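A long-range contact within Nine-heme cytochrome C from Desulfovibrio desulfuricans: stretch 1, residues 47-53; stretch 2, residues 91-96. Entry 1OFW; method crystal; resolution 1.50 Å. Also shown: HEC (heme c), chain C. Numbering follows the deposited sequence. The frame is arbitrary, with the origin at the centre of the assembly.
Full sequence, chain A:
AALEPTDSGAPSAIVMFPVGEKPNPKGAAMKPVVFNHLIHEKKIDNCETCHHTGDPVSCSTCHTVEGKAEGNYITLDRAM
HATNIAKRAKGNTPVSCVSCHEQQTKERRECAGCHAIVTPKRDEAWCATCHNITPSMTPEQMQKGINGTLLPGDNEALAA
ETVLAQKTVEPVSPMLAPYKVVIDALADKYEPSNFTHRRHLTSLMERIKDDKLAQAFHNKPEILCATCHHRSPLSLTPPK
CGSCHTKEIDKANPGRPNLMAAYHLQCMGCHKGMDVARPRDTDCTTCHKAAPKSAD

Stretch 1 47-53: CETCHHT
Stretch 2, residues 91-96: GNTPVS

The iron ligand of the heme-binding segment takes no part in its contact with residues 91-96: His-51, whose NE2 binds the heme iron FE at 2.0 Å, touches nothing in the second stretch, whereas the neighbouring His-52 directs its CA-to-CB bond toward it. Thioether bonds of 1.8 Å join Cys-47 SG to heme CAB and Cys-50 SG to heme CAC. Both cysteines and His-51 adopt chi1 m, and His-51 has chi2 -78°. A short, weakly bonded helical turn lies at about 47-50, with His-51 N donating to Cys-47 O at 2.9 Å; the chain then opens at His-51 (phi/psi -83/72) and returns to -67/-20 at His-52.

Stretch 2 has no regular secondary structure. From Gly-91 (84/-165) it runs through extended conformations, with Asn-92 at -75/145, Thr-93 at -91/117, Pro-94 at -62/157 and Val-95 at -119/152. The CA atoms of His-52 and Pro-94 lie 5.6 Å apart, those of Cys-50 and Val-95 6.1 Å, so the chains run in roughly opposite directions here.

His-52 (chi1 p, chi2 87°) presents a ring face to the C-gamma-exo Pro-94. Pro-94 CG sits 3.8 Å from the centroid of the His-52 ring and 10° off its normal, a nearly axial CH-pi contact. The CA-to-CB bond of Asn-92 (chi1 m, chi2 -29°) points toward stretch 1, and its ND2 donates to His-52 O at 2.7 Å; a weak bond from ND2 to Glu-48 OE1 spans 3.4 Å, Glu-48 reaching out with chi1 m and chi2 t.

Val-95, chi1 m, packs its CG2 3.4 Å from Thr-49 O and 4.3 Å from Cys-50 SG, bringing an apolar contact beside a heme thioether. Two waters link the backbones: water 1 donates to Thr-49 O (3.0 Å) and Thr-93 O (2.5 Å), while water 2 donates to Cys-50 O (2.8 Å) and accepts from Val-95 N (2.9 Å).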

# COMPACT_ATOMS: atom_id res chain seq x y z
N CYS A 47 18.07 5.48 -11.98
CA CYS A 47 17.07 5.55 -13.02
C CYS A 47 16.69 4.18 -13.55
O CYS A 47 15.51 3.93 -13.85
CB CYS A 47 17.57 6.38 -14.20
SG CYS A 47 18.20 8.00 -13.82
N GLU A 48 17.70 3.31 -13.65
CA GLU A 48 17.47 2.02 -14.28
C GLU A 48 16.75 1.02 -13.41
O GLU A 48 16.36 -0.03 -13.91
CB GLU A 48 18.82 1.35 -14.72
CG GLU A 48 19.38 2.11 -15.92
CD GLU A 48 20.52 1.35 -16.60
OE1 GLU A 48 20.67 0.12 -16.37
OE2 GLU A 48 21.21 2.05 -17.36
N THR A 49 16.58 1.33 -12.13
CA THR A 49 15.73 0.47 -11.30
C THR A 49 14.38 0.36 -11.97
O THR A 49 13.78 -0.71 -12.13
CB THR A 49 15.62 1.06 -9.90
OG1 THR A 49 16.90 0.94 -9.23
CG2 THR A 49 14.61 0.28 -9.10
N CYS A 50 13.83 1.50 -12.40
CA CYS A 50 12.56 1.54 -13.09
C CYS A 50 12.70 1.36 -14.60
O CYS A 50 12.01 0.52 -15.18
CB CYS A 50 11.87 2.86 -12.77
SG CYS A 50 11.56 3.01 -10.99
N HIS A 51 13.57 2.19 -15.19
CA HIS A 51 13.76 2.11 -16.64
C HIS A 51 14.74 0.98 -16.93
O HIS A 51 15.90 1.20 -17.27
CB HIS A 51 14.26 3.45 -17.19
CG HIS A 51 13.30 4.58 -16.93
ND1 HIS A 51 12.18 4.77 -17.69
CD2 HIS A 51 13.33 5.60 -16.02
CE1 HIS A 51 11.55 5.84 -17.25
NE2 HIS A 51 12.21 6.36 -16.24
N HIS A 52 14.22 -0.23 -16.73
CA HIS A 52 15.04 -1.43 -16.55
C HIS A 52 15.80 -1.84 -17.81
O HIS A 52 16.75 -2.60 -17.68
CB HIS A 52 14.15 -2.61 -16.08
CG HIS A 52 13.14 -3.09 -17.05
ND1 HIS A 52 13.46 -4.06 -18.00
CD2 HIS A 52 11.83 -2.81 -17.27
CE1 HIS A 52 12.41 -4.32 -18.74
NE2 HIS A 52 11.38 -3.59 -18.33
N THR A 53 15.39 -1.38 -18.97
CA THR A 53 16.11 -1.64 -20.23
C THR A 53 17.23 -0.62 -20.48
O THR A 53 17.95 -0.80 -21.48
CB THR A 53 15.20 -1.64 -21.46
OG1 THR A 53 14.56 -0.37 -21.70
CG2 THR A 53 14.01 -2.58 -21.32
N GLY A 91 21.41 -9.26 -15.92
CA GLY A 91 20.82 -7.96 -16.19
C GLY A 91 19.86 -7.50 -15.11
O GLY A 91 19.86 -8.07 -14.02
N ASN A 92 19.06 -6.47 -15.42
CA ASN A 92 18.11 -5.96 -14.44
C ASN A 92 16.92 -6.88 -14.27
O ASN A 92 16.44 -7.53 -15.19
CB ASN A 92 17.62 -4.55 -14.82
CG ASN A 92 18.82 -3.64 -15.01
OD1 ASN A 92 19.85 -3.87 -14.37
ND2 ASN A 92 18.73 -2.63 -15.87
N THR A 93 16.48 -6.91 -13.01
CA THR A 93 15.17 -7.41 -12.66
C THR A 93 14.17 -6.24 -12.67
O THR A 93 14.33 -5.34 -11.88
CB THR A 93 15.13 -8.00 -11.24
OG1 THR A 93 16.15 -8.99 -11.14
CG2 THR A 93 13.82 -8.70 -10.92
N PRO A 94 13.19 -6.31 -13.54
CA PRO A 94 12.20 -5.21 -13.56
C PRO A 94 11.45 -5.12 -12.23
O PRO A 94 11.34 -6.02 -11.42
CB PRO A 94 11.24 -5.60 -14.68
CG PRO A 94 12.04 -6.52 -15.55
CD PRO A 94 12.88 -7.28 -14.58
N VAL A 95 10.94 -3.89 -12.06
CA VAL A 95 9.98 -3.60 -11.00
C VAL A 95 8.69 -3.12 -11.67
O VAL A 95 8.62 -2.54 -12.74
CB VAL A 95 10.48 -2.52 -10.04
CG1 VAL A 95 11.80 -2.97 -9.38
CG2 VAL A 95 10.71 -1.19 -10.75
N SER A 96 7.57 -3.33 -11.04
CA SER A 96 6.30 -2.68 -11.24
C SER A 96 5.96 -1.70 -10.10
O SER A 96 6.65 -1.69 -9.08
CB SER A 96 5.17 -3.69 -11.41
OG SER A 96 4.91 -4.22 -10.14
FE HEC C . 11.58 8.01 -15.27
CHA HEC C . 9.06 8.71 -17.45
CHB HEC C . 13.80 9.73 -17.22
CHC HEC C . 13.92 7.75 -12.82
CHD HEC C . 9.54 5.85 -13.58
NA HEC C . 11.46 9.00 -16.98
C1A HEC C . 10.32 9.22 -17.72
C2A HEC C . 10.65 10.03 -18.89
C3A HEC C . 11.97 10.29 -18.82
C4A HEC C . 12.49 9.66 -17.63
CMA HEC C . 12.86 11.11 -19.78
CAA HEC C . 9.67 10.45 -20.00
CBA HEC C . 9.79 9.37 -21.10
CGA HEC C . 8.77 9.40 -22.21
O1A HEC C . 7.62 9.85 -22.04
O2A HEC C . 9.16 8.93 -23.32
NB HEC C . 13.48 8.57 -15.09
C1B HEC C . 14.26 9.27 -16.01
C2B HEC C . 15.61 9.42 -15.49
C3B HEC C . 15.63 8.93 -14.24
C4B HEC C . 14.28 8.39 -14.00
CMB HEC C . 16.76 10.08 -16.28
CAB HEC C . 16.74 8.88 -13.20
CBB HEC C . 17.23 10.28 -12.79
NC HEC C . 11.70 7.00 -13.56
C1C HEC C . 12.75 7.02 -12.69
C2C HEC C . 12.47 6.17 -11.56
C3C HEC C . 11.27 5.60 -11.78
C4C HEC C . 10.76 6.12 -13.02
CMC HEC C . 13.45 5.93 -10.39
CAC HEC C . 10.54 4.52 -10.97
CBC HEC C . 10.29 4.87 -9.50
ND HEC C . 9.71 7.36 -15.50
C1D HEC C . 9.02 6.47 -14.69
C2D HEC C . 7.68 6.32 -15.17
C3D HEC C . 7.50 7.18 -16.20
C4D HEC C . 8.80 7.81 -16.42
CMD HEC C . 6.66 5.34 -14.52
CAD HEC C . 6.23 7.48 -16.99
CBD HEC C . 6.17 6.76 -18.35
CGD HEC C . 4.87 7.18 -19.09
O1D HEC C . 4.17 6.23 -19.49
O2D HEC C . 4.58 8.37 -19.26
O HOH W 1 15.31 -3.18 -12.76
O HOH W 2 10.97 -1.93 -14.21